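Local coordinates for 2,3,4,5-tetrahydropyridine-2,6-dicarboxylate N-succinyltransferase (Campylobacter jejuni, PDB 2RIJ), which probably catalyses the transfer of a succinyl group from succinyl-CoA to tetrahydrodipicolinate, the first step of the succinylase route to lysine, at residues L145-K151 with M228-A234; L155-L160 with F247-T251; V267-V273 with V293-L299; E334-L338 with A374-V380. Residue numbers count along the deposited sequence, not the author numbering.

Contact 1. Residues L145-K151 with M228-A234; sequences LYLLSTK and MGASLAA
Met228, Lys151 and Ser149 bury the most surface in this buried contact, which seats the last turn of helix 138-149, from the N-terminal region, on the irregular segment 228-234 in the first coils of the beta-helix. The nearest CA pairs are Leu145–Gly229 (4.4 Å) and Ser149–Ser231 (4.7 Å). Met228, a selenomethionine with chi1 t and chi2 p, lays its methyl CE over one face of the Tyr146 ring, 3.3 Å from CD1 of Tyr146, a CH-pi and Met-aromatic contact; CG of Met228 lies 4.2 Å from CB of Leu145. Gly229, at phi 95°, packs its CA 3.9 Å from CD2 of Leu145, where a CB would clash. Ser149 (chi1 m) donates from OG to O of Ala230 (2.6 Å) and accepts a weak bond from N of Gly229 (2.9 Å). The helix ends in a Schellman motif, Lys151 having positive phi, and the m-t-m-m side chain of Lys151 carries NZ to O of Leu232 (2.9 Å), with Glu215 as its salt-bridge partner. A water joins O of Leu148 (2.8 Å) to OG of Ser231 (2.7 Å). So Met228 packs on Leu145 and Tyr146, while Ser149 and Lys151 bond the carbonyls of Ala230 and Leu232.

Contact 2. Residues L155-L160 with F247-T251; sequences LRSINL and FNAGT
This is a loop-to-loop contact, one side-chain amide bridging to a neighbouring backbone, at the junction between the N-terminal region and the start of the beta-helix. Segment 155-160 is irregular and follows helix 138-149; segment 247-251 is a bend that runs into strand 250-251, and the closest CA pair is Leu155–Asn248 (5.7 Å). Asn248 takes a left-handed backbone conformation (phi 52°, psi 40°), and with chi1 t its amide reaches into the curve of the opposite loop. There OD1 of Asn248 accepts from N of Arg156 (2.9 Å) and from a water (2.9 Å) that itself accepts from N of Ile158 (3.1 Å). ND2 of Asn248 donates to a second water at 3.0 Å. Arg156 too has positive phi (69°), and its extended side chain leads on to Ser264 and Ser292. The rungs reached in this way belong to the left-handed parallel beta-helix of the hexapeptide-repeat acyltransferases: Gly250, at phi 157°, pairs with Val267 in the next coil. Leu155 (m, t) lies along the bend, with CD2 3.4 Å from N of Ala249 and CD1 3.6 Å from N of Gly250. At the other end Leu160 (m, t) places CD1 3.8 Å from CD2 at the edge of the Phe247 ring and 3.9 Å from CB of Asn248. Leu148 of helix 138-149 touches both Leu160 and Asn248.

Contact 3. Residues V267-V273 with V293-L299; sequences VGEGSDV and VGKACLL
Segments 267-273 and 293-299 run parallel, bridged at Val267–Val293 (CA–CA 4.8 Å), Asp272–Leu298 and Val273–Leu299 (both 5.0 Å). Between the bridges each chain turns a corner, the first through a type II turn from Gly268 to Ser271. Before it, N of Gly268 makes weak bonds to O of Val293 (2.9 Å) and O of Gly294 (3.5 Å). At the corner, O of Glu269 accepts from N of Ala296 (2.8 Å). Such stacked corners build the left-handed parallel beta-helix of hexapeptide-repeat acyltransferases. Ser271 (chi1 m) turns OG inward to accept from N of Cys297 (2.9 Å). Beyond it N of Asp272 donates to O of Cys297 (2.8 Å), and N of Leu299 to O of Asp272 (2.9 Å). A water donates to both OD1 of Asp272 (3.1 Å) and O of Leu299 (2.7 Å). N of Lys295 bonds Asp311 in the following coil. Val267 and Val293 from one sheet, and Val273 and Leu299 from the next, point into the coil interior, where Ile279 lies. Asp272 and Leu298 point the other way, CB of Asp272 3.8 Å from CD1 of Leu298; the Asp272 side chain is about 5 Å from that of Glu258, the predicted acyl-anhydride residue.

Contact 4. Residues E334-L338 with A374-V380; sequences ELAKL and ALNKKAV
Residues 334-338 form the end of helix 332-338; residues 374-380 leave strand 371-375 at Leu375 and, after Asn376, coil into a short, weakly bonded helix. The nearest CA pairs are Leu335–Leu375 (6.2 Å) and Leu338–Val380 (7.4 Å), so the gap is bridged mainly by side chains. Asn376 is the N-cap of the short helix, its OD1 accepting a weak bond from N of Lys378 (3.1 Å). Leu375 (t, p) points at the helix and meets three of its residues: CD1 lies 3.5 Å from CD1 of Leu338 and 4.0 Å from CD2 of Leu335, while CD2 lies 3.8 Å from CB of Glu334. Leu338 (m, t) extends between Leu375 and the short helix, with CD1 4.0 Å from CB of Ala379 and CD2 3.7 Å from O of Ala379. OE1 of Glu334 comes within 3.5 Å of CG2 of the poorly ordered Val380. Ala374 touches Arg363, a predicted succinyl-CoA-binding residue. No hydrogen bond crosses between the segments: this C-terminal packing is a small leucine cluster held by apolar contact, while Glu334 pairs through OE2 with NZ of Lys337 (3.2 Å) within its helix and Lys377 with Asp331.

The contacts follow one another from the N-terminal region to the C-terminal end. Contacts 1 and 2, with centres 8 Å apart, interleave along the chain: 145-151 and 155-160 belong to the N-terminal region, while 228-234 and 247-251 lie in successive coils and probably hydrogen-bond through Gly229–Asn248 and Ser231–Ala249. Contact 3 comes next, its centre 18 Å from each of them; Gly250 of contact 2 reaches Val267 of contact 3 through another probable backbone bond. Contact 4 lies a further 16 Å from contact 3, without touching it, though both reach the same mixed sheet. One beta-helix therefore joins the N-terminal region to the C-terminal packing, passing the predicted active-site residue near contact 3.

Contact 1. Residues L145-K151 with M228-A234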
# COMPACT_ATOMS: atom_id res chain seq x y z
N LEU A 145 -5.67 -43.86 -24.84
CA LEU A 145 -4.62 -42.84 -24.98
C LEU A 145 -4.40 -42.47 -26.43
O LEU A 145 -4.24 -41.31 -26.74
CB LEU A 145 -3.33 -43.30 -24.31
CG LEU A 145 -3.37 -43.42 -22.77
CD1 LEU A 145 -2.07 -44.02 -22.22
CD2 LEU A 145 -3.73 -42.07 -22.05
N TYR A 146 -4.38 -43.48 -27.31
CA TYR A 146 -4.32 -43.27 -28.73
C TYR A 146 -5.48 -42.49 -29.27
O TYR A 146 -5.30 -41.64 -30.13
CB TYR A 146 -4.18 -44.60 -29.49
CG TYR A 146 -2.77 -45.10 -29.80
CD1 TYR A 146 -2.05 -45.89 -28.91
CD2 TYR A 146 -2.14 -44.77 -31.01
CE1 TYR A 146 -0.76 -46.38 -29.21
CE2 TYR A 146 -0.88 -45.25 -31.32
CZ TYR A 146 -0.19 -46.07 -30.42
OH TYR A 146 1.05 -46.54 -30.81
N LEU A 147 -6.69 -42.75 -28.78
CA LEU A 147 -7.86 -41.99 -29.25
C LEU A 147 -7.69 -40.48 -29.00
O LEU A 147 -7.97 -39.66 -29.87
CB LEU A 147 -9.15 -42.50 -28.61
CG LEU A 147 -9.69 -43.82 -29.14
CD1 LEU A 147 -10.85 -44.35 -28.20
CD2 LEU A 147 -10.16 -43.66 -30.60
N LEU A 148 -7.11 -40.16 -27.83
CA LEU A 148 -6.78 -38.77 -27.45
C LEU A 148 -5.63 -38.21 -28.29
O LEU A 148 -5.80 -37.19 -28.93
CB LEU A 148 -6.49 -38.67 -25.96
CG LEU A 148 -7.69 -38.83 -25.01
CD1 LEU A 148 -7.20 -39.25 -23.61
CD2 LEU A 148 -8.54 -37.55 -25.01
N SER A 149 -4.49 -38.90 -28.33
CA SER A 149 -3.30 -38.34 -29.00
C SER A 149 -3.38 -38.25 -30.54
O SER A 149 -2.75 -37.37 -31.12
CB SER A 149 -2.04 -39.06 -28.53
OG SER A 149 -1.85 -38.79 -27.16
N THR A 150 -4.20 -39.12 -31.15
CA THR A 150 -4.50 -39.06 -32.58
C THR A 150 -5.63 -38.07 -32.88
O THR A 150 -5.95 -37.85 -34.02
CB THR A 150 -4.94 -40.46 -33.13
OG1 THR A 150 -6.20 -40.84 -32.53
CG2 THR A 150 -3.85 -41.56 -32.88
N LYS A 151 -6.25 -37.51 -31.83
CA LYS A 151 -7.32 -36.56 -31.91
C LYS A 151 -8.58 -37.15 -32.57
O LYS A 151 -9.37 -36.40 -33.13
CB LYS A 151 -6.87 -35.26 -32.58
CG LYS A 151 -5.69 -34.61 -31.87
CD LYS A 151 -5.36 -33.18 -32.39
CE LYS A 151 -4.67 -33.17 -33.72
NZ LYS A 151 -3.32 -33.66 -33.70
N MSE A 228 2.39 -39.48 -23.50
CA MSE A 228 1.34 -40.18 -24.26
C MSE A 228 -0.06 -39.90 -23.66
O MSE A 228 -0.22 -39.85 -22.45
CB MSE A 228 1.67 -41.68 -24.33
CG MSE A 228 0.71 -42.51 -25.18
SE MSE A 228 0.55 -41.80 -26.98
CE MSE A 228 -0.66 -43.22 -27.65
N GLY A 229 -1.05 -39.67 -24.53
CA GLY A 229 -2.34 -39.15 -24.15
C GLY A 229 -2.53 -37.63 -24.28
O GLY A 229 -3.64 -37.17 -24.10
N ALA A 230 -1.45 -36.87 -24.49
CA ALA A 230 -1.52 -35.46 -24.80
C ALA A 230 -2.18 -35.30 -26.18
O ALA A 230 -2.09 -36.18 -27.06
CB ALA A 230 -0.10 -34.79 -24.76
N SER A 231 -2.83 -34.16 -26.37
CA SER A 231 -3.49 -33.82 -27.62
C SER A 231 -3.01 -32.45 -28.10
O SER A 231 -3.29 -31.43 -27.46
CB SER A 231 -4.99 -33.85 -27.44
OG SER A 231 -5.66 -33.55 -28.64
N LEU A 232 -2.24 -32.43 -29.17
CA LEU A 232 -1.69 -31.21 -29.73
C LEU A 232 -2.32 -30.89 -31.09
O LEU A 232 -2.15 -31.64 -32.04
CB LEU A 232 -0.19 -31.36 -29.87
CG LEU A 232 0.61 -31.85 -28.63
CD1 LEU A 232 2.11 -31.82 -29.01
CD2 LEU A 232 0.29 -31.00 -27.35
N ALA A 233 -3.04 -29.78 -31.17
CA ALA A 233 -3.62 -29.33 -32.45
C ALA A 233 -2.50 -29.01 -33.41
O ALA A 233 -1.40 -28.59 -32.99
CB ALA A 233 -4.55 -28.11 -32.26
N ALA A 234 -2.76 -29.25 -34.69
CA ALA A 234 -1.81 -28.99 -35.78
C ALA A 234 -1.28 -27.56 -35.67
O ALA A 234 -2.04 -26.61 -35.44
CB ALA A 234 -2.48 -29.25 -37.19
O HOH W 1 -7.72 -35.21 -28.42
O HOH W 2 -1.99 -34.78 -30.96

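Contact 2. Residues L155-L160 with F247-T251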
# COMPACT_ATOMS: atom_id res chain seq x y z
N LEU A 155 -10.25 -33.87 -26.15
CA LEU A 155 -9.71 -33.85 -24.78
C LEU A 155 -10.87 -33.90 -23.78
O LEU A 155 -11.94 -33.32 -24.02
CB LEU A 155 -8.88 -32.60 -24.58
CG LEU A 155 -7.50 -32.61 -25.22
CD1 LEU A 155 -6.87 -31.21 -25.30
CD2 LEU A 155 -6.64 -33.59 -24.37
N ARG A 156 -10.66 -34.65 -22.71
CA ARG A 156 -11.63 -34.88 -21.61
C ARG A 156 -12.87 -35.72 -21.92
O ARG A 156 -13.66 -36.02 -21.00
CB ARG A 156 -12.10 -33.55 -21.02
CG ARG A 156 -11.05 -32.60 -20.59
CD ARG A 156 -11.81 -31.32 -20.12
NE ARG A 156 -10.93 -30.26 -19.80
CZ ARG A 156 -11.28 -28.98 -19.86
NH1 ARG A 156 -12.50 -28.61 -20.23
NH2 ARG A 156 -10.41 -28.07 -19.55
N SER A 157 -13.02 -36.16 -23.15
CA SER A 157 -14.26 -36.73 -23.62
C SER A 157 -14.36 -38.23 -23.33
O SER A 157 -15.42 -38.80 -23.52
CB SER A 157 -14.43 -36.43 -25.10
OG SER A 157 -13.61 -37.26 -25.88
N ILE A 158 -13.28 -38.88 -22.87
CA ILE A 158 -13.33 -40.32 -22.62
C ILE A 158 -12.84 -40.70 -21.24
O ILE A 158 -12.09 -39.98 -20.60
CB ILE A 158 -12.58 -41.16 -23.72
CG1 ILE A 158 -11.10 -40.80 -23.80
CG2 ILE A 158 -13.28 -41.06 -25.10
CD1 ILE A 158 -10.33 -41.78 -24.68
N ASN A 159 -13.30 -41.86 -20.78
CA ASN A 159 -13.07 -42.31 -19.41
C ASN A 159 -11.73 -43.00 -19.26
O ASN A 159 -11.48 -44.04 -19.86
CB ASN A 159 -14.24 -43.22 -18.97
CG ASN A 159 -14.25 -43.49 -17.49
OD1 ASN A 159 -13.22 -43.57 -16.88
ND2 ASN A 159 -15.45 -43.69 -16.91
N LEU A 160 -10.87 -42.42 -18.45
CA LEU A 160 -9.53 -42.93 -18.18
C LEU A 160 -9.37 -43.36 -16.71
O LEU A 160 -8.25 -43.59 -16.25
CB LEU A 160 -8.50 -41.85 -18.47
CG LEU A 160 -8.44 -41.25 -19.88
CD1 LEU A 160 -7.33 -40.15 -19.91
CD2 LEU A 160 -8.11 -42.38 -20.84
N PHE A 247 -0.91 -36.15 -19.95
CA PHE A 247 -1.98 -36.87 -20.64
C PHE A 247 -3.33 -36.21 -20.39
O PHE A 247 -3.52 -35.51 -19.35
CB PHE A 247 -2.01 -38.35 -20.23
CG PHE A 247 -2.59 -38.60 -18.90
CD1 PHE A 247 -1.81 -38.61 -17.79
CD2 PHE A 247 -3.94 -38.87 -18.77
CE1 PHE A 247 -2.34 -38.87 -16.55
CE2 PHE A 247 -4.49 -39.15 -17.53
CZ PHE A 247 -3.69 -39.13 -16.43
N ASN A 248 -4.23 -36.37 -21.36
CA ASN A 248 -5.55 -35.72 -21.36
C ASN A 248 -5.42 -34.18 -21.15
O ASN A 248 -6.22 -33.55 -20.45
CB ASN A 248 -6.41 -36.35 -20.25
CG ASN A 248 -7.88 -36.09 -20.42
OD1 ASN A 248 -8.42 -36.06 -21.54
ND2 ASN A 248 -8.55 -35.90 -19.28
N ALA A 249 -4.40 -33.60 -21.79
CA ALA A 249 -4.14 -32.17 -21.79
C ALA A 249 -3.66 -31.78 -23.17
O ALA A 249 -3.13 -32.62 -23.91
CB ALA A 249 -3.04 -31.77 -20.74
N GLY A 250 -3.80 -30.51 -23.50
CA GLY A 250 -3.18 -29.96 -24.69
C GLY A 250 -3.84 -28.72 -25.25
O GLY A 250 -4.32 -27.86 -24.50
N THR A 251 -3.85 -28.66 -26.58
CA THR A 251 -4.16 -27.46 -27.31
C THR A 251 -5.26 -27.80 -28.30
O THR A 251 -5.29 -28.89 -28.86
CB THR A 251 -2.93 -26.88 -28.07
OG1 THR A 251 -2.45 -27.81 -29.06
CG2 THR A 251 -1.79 -26.56 -27.07
O HOH W 3 -11.40 -35.80 -18.39
O HOH W 4 -10.60 -37.88 -21.80

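Contact 3. Residues V267-V273 with V293-L299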
# COMPACT_ATOMS: atom_id res chain seq x y z
N VAL A 267 -5.88 -25.57 -23.81
CA VAL A 267 -5.45 -24.24 -24.25
C VAL A 267 -5.96 -24.01 -25.68
O VAL A 267 -5.72 -24.80 -26.57
CB VAL A 267 -3.92 -24.11 -24.15
CG1 VAL A 267 -3.42 -22.75 -24.62
CG2 VAL A 267 -3.45 -24.41 -22.69
N GLY A 268 -6.63 -22.88 -25.89
CA GLY A 268 -7.31 -22.58 -27.14
C GLY A 268 -6.38 -21.97 -28.17
O GLY A 268 -5.29 -21.48 -27.86
N GLU A 269 -6.84 -21.99 -29.41
CA GLU A 269 -6.08 -21.52 -30.57
C GLU A 269 -5.48 -20.14 -30.44
O GLU A 269 -6.16 -19.16 -30.03
CB GLU A 269 -7.04 -21.49 -31.77
CG GLU A 269 -6.41 -21.07 -33.06
CD GLU A 269 -7.43 -21.29 -34.21
OE1 GLU A 269 -8.42 -20.52 -34.26
OE2 GLU A 269 -7.27 -22.28 -34.96
N GLY A 270 -4.21 -20.02 -30.84
CA GLY A 270 -3.52 -18.76 -30.87
C GLY A 270 -2.98 -18.32 -29.53
O GLY A 270 -2.47 -17.22 -29.42
N SER A 271 -3.08 -19.15 -28.50
CA SER A 271 -2.60 -18.77 -27.19
C SER A 271 -1.10 -18.95 -27.12
O SER A 271 -0.49 -19.70 -27.90
CB SER A 271 -3.31 -19.53 -26.08
OG SER A 271 -4.65 -19.13 -25.98
N ASP A 272 -0.47 -18.27 -26.17
CA ASP A 272 0.98 -18.33 -25.99
C ASP A 272 1.25 -18.57 -24.50
O ASP A 272 0.88 -17.74 -23.66
CB ASP A 272 1.56 -17.02 -26.45
CG ASP A 272 3.05 -17.02 -26.53
OD1 ASP A 272 3.72 -17.29 -25.50
OD2 ASP A 272 3.57 -16.71 -27.63
N VAL A 273 1.77 -19.74 -24.20
CA VAL A 273 2.09 -20.17 -22.83
C VAL A 273 3.57 -19.85 -22.66
O VAL A 273 4.44 -20.46 -23.30
CB VAL A 273 1.81 -21.64 -22.59
CG1 VAL A 273 2.09 -22.04 -21.09
CG2 VAL A 273 0.40 -22.04 -23.05
N VAL A 293 -8.20 -22.58 -20.99
CA VAL A 293 -7.80 -21.25 -21.36
C VAL A 293 -8.30 -21.06 -22.79
O VAL A 293 -8.16 -21.95 -23.63
CB VAL A 293 -6.27 -21.15 -21.22
CG1 VAL A 293 -5.68 -19.99 -21.96
CG2 VAL A 293 -5.88 -21.19 -19.71
N GLY A 294 -8.92 -19.93 -23.07
CA GLY A 294 -9.56 -19.73 -24.37
C GLY A 294 -8.58 -19.35 -25.47
O GLY A 294 -7.39 -19.53 -25.36
N LYS A 295 -9.13 -18.80 -26.55
CA LYS A 295 -8.36 -18.42 -27.71
C LYS A 295 -7.55 -17.15 -27.53
O LYS A 295 -7.99 -16.21 -26.87
CB LYS A 295 -9.31 -18.19 -28.90
CG LYS A 295 -10.01 -19.42 -29.35
CD LYS A 295 -10.78 -19.15 -30.64
CE LYS A 295 -11.69 -20.30 -30.95
NZ LYS A 295 -12.23 -20.20 -32.35
N ALA A 296 -6.36 -17.12 -28.11
CA ALA A 296 -5.54 -15.94 -28.13
C ALA A 296 -5.26 -15.40 -26.71
O ALA A 296 -5.25 -14.20 -26.48
CB ALA A 296 -6.22 -14.84 -29.02
N CYS A 297 -5.06 -16.28 -25.74
CA CYS A 297 -4.64 -15.84 -24.42
C CYS A 297 -3.11 -15.77 -24.39
O CYS A 297 -2.44 -16.53 -25.08
CB CYS A 297 -5.12 -16.79 -23.35
SG CYS A 297 -6.91 -16.69 -23.10
N LEU A 298 -2.60 -14.84 -23.59
CA LEU A 298 -1.17 -14.62 -23.44
C LEU A 298 -0.81 -14.84 -21.97
O LEU A 298 -1.17 -14.03 -21.14
CB LEU A 298 -0.87 -13.17 -23.85
CG LEU A 298 0.54 -12.65 -23.98
CD1 LEU A 298 1.38 -13.57 -24.85
CD2 LEU A 298 0.44 -11.22 -24.58
N LEU A 299 -0.11 -15.92 -21.67
CA LEU A 299 0.30 -16.24 -20.29
C LEU A 299 1.80 -15.93 -20.16
O LEU A 299 2.64 -16.54 -20.81
CB LEU A 299 -0.01 -17.69 -20.00
CG LEU A 299 -1.47 -18.11 -20.22
CD1 LEU A 299 -1.66 -19.57 -19.94
CD2 LEU A 299 -2.51 -17.25 -19.45
O HOH W 5 3.65 -15.41 -23.02

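Contact 4. Residues E334-L338 with A374-V380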
# COMPACT_ATOMS: atom_id res chain seq x y z
N GLU A 334 -16.27 -1.55 -19.83
CA GLU A 334 -15.80 -2.23 -21.03
C GLU A 334 -15.82 -3.74 -20.85
O GLU A 334 -16.15 -4.48 -21.79
CB GLU A 334 -14.37 -1.76 -21.39
CG GLU A 334 -14.28 -0.36 -22.00
CD GLU A 334 -15.13 -0.21 -23.27
OE1 GLU A 334 -14.88 -0.90 -24.29
OE2 GLU A 334 -16.07 0.62 -23.24
N LEU A 335 -15.46 -4.21 -19.65
CA LEU A 335 -15.51 -5.64 -19.37
C LEU A 335 -16.97 -6.15 -19.40
O LEU A 335 -17.22 -7.21 -19.93
CB LEU A 335 -14.80 -6.01 -18.05
CG LEU A 335 -13.25 -6.06 -18.12
CD1 LEU A 335 -12.68 -6.18 -16.68
CD2 LEU A 335 -12.70 -7.19 -19.05
N ALA A 336 -17.92 -5.38 -18.88
CA ALA A 336 -19.37 -5.69 -19.03
C ALA A 336 -19.78 -5.95 -20.47
O ALA A 336 -20.53 -6.88 -20.75
CB ALA A 336 -20.19 -4.59 -18.44
N LYS A 337 -19.26 -5.15 -21.39
CA LYS A 337 -19.58 -5.34 -22.80
C LYS A 337 -19.11 -6.67 -23.35
O LYS A 337 -19.80 -7.28 -24.16
CB LYS A 337 -18.97 -4.23 -23.64
CG LYS A 337 -19.59 -2.87 -23.41
CD LYS A 337 -19.05 -1.86 -24.41
CE LYS A 337 -19.24 -0.42 -23.95
NZ LYS A 337 -18.71 0.55 -24.98
N LEU A 338 -17.92 -7.10 -22.95
CA LEU A 338 -17.38 -8.38 -23.40
C LEU A 338 -18.05 -9.55 -22.63
O LEU A 338 -17.93 -10.69 -23.03
CB LEU A 338 -15.84 -8.39 -23.17
CG LEU A 338 -15.04 -7.37 -23.96
CD1 LEU A 338 -13.59 -7.34 -23.56
CD2 LEU A 338 -15.20 -7.70 -25.47
N ALA A 374 -8.20 -6.12 -15.07
CA ALA A 374 -8.53 -4.97 -15.93
C ALA A 374 -8.90 -5.44 -17.35
O ALA A 374 -8.94 -6.64 -17.61
CB ALA A 374 -7.36 -3.99 -15.97
N LEU A 375 -9.12 -4.50 -18.27
CA LEU A 375 -9.41 -4.83 -19.64
C LEU A 375 -8.11 -5.09 -20.42
O LEU A 375 -7.17 -4.31 -20.37
CB LEU A 375 -10.20 -3.70 -20.34
CG LEU A 375 -10.48 -3.82 -21.83
CD1 LEU A 375 -11.57 -4.86 -22.12
CD2 LEU A 375 -10.79 -2.41 -22.43
N ASN A 376 -8.10 -6.18 -21.16
CA ASN A 376 -7.10 -6.36 -22.19
C ASN A 376 -7.50 -5.39 -23.32
O ASN A 376 -8.48 -5.61 -24.02
CB ASN A 376 -7.09 -7.79 -22.67
CG ASN A 376 -6.22 -7.99 -23.91
OD1 ASN A 376 -5.53 -7.04 -24.35
ND2 ASN A 376 -6.29 -9.17 -24.51
N LYS A 377 -6.74 -4.32 -23.48
CA LYS A 377 -7.09 -3.29 -24.47
C LYS A 377 -7.32 -3.89 -25.86
O LYS A 377 -8.31 -3.54 -26.52
CB LYS A 377 -6.04 -2.18 -24.50
CG LYS A 377 -5.68 -1.57 -23.11
CD LYS A 377 -6.89 -1.07 -22.28
CE LYS A 377 -6.49 -0.70 -20.81
NZ LYS A 377 -6.86 -1.70 -19.69
N LYS A 378 -6.47 -4.82 -26.28
CA LYS A 378 -6.70 -5.53 -27.57
C LYS A 378 -8.04 -6.32 -27.70
O LYS A 378 -8.47 -6.59 -28.82
CB LYS A 378 -5.55 -6.50 -27.92
CG LYS A 378 -4.12 -6.03 -27.60
CD LYS A 378 -3.90 -4.56 -27.84
N ALA A 379 -8.67 -6.69 -26.58
CA ALA A 379 -9.89 -7.54 -26.61
C ALA A 379 -11.18 -6.80 -27.05
O ALA A 379 -12.12 -7.44 -27.58
CB ALA A 379 -10.11 -8.22 -25.27
N VAL A 380 -11.23 -5.49 -26.81
CA VAL A 380 -12.34 -4.66 -27.31
C VAL A 380 -12.32 -4.68 -28.85
O VAL A 380 -13.36 -4.94 -29.48
CB VAL A 380 -12.26 -3.20 -26.82
CG1 VAL A 380 -13.32 -2.33 -27.53
CG2 VAL A 380 -12.45 -3.15 -25.33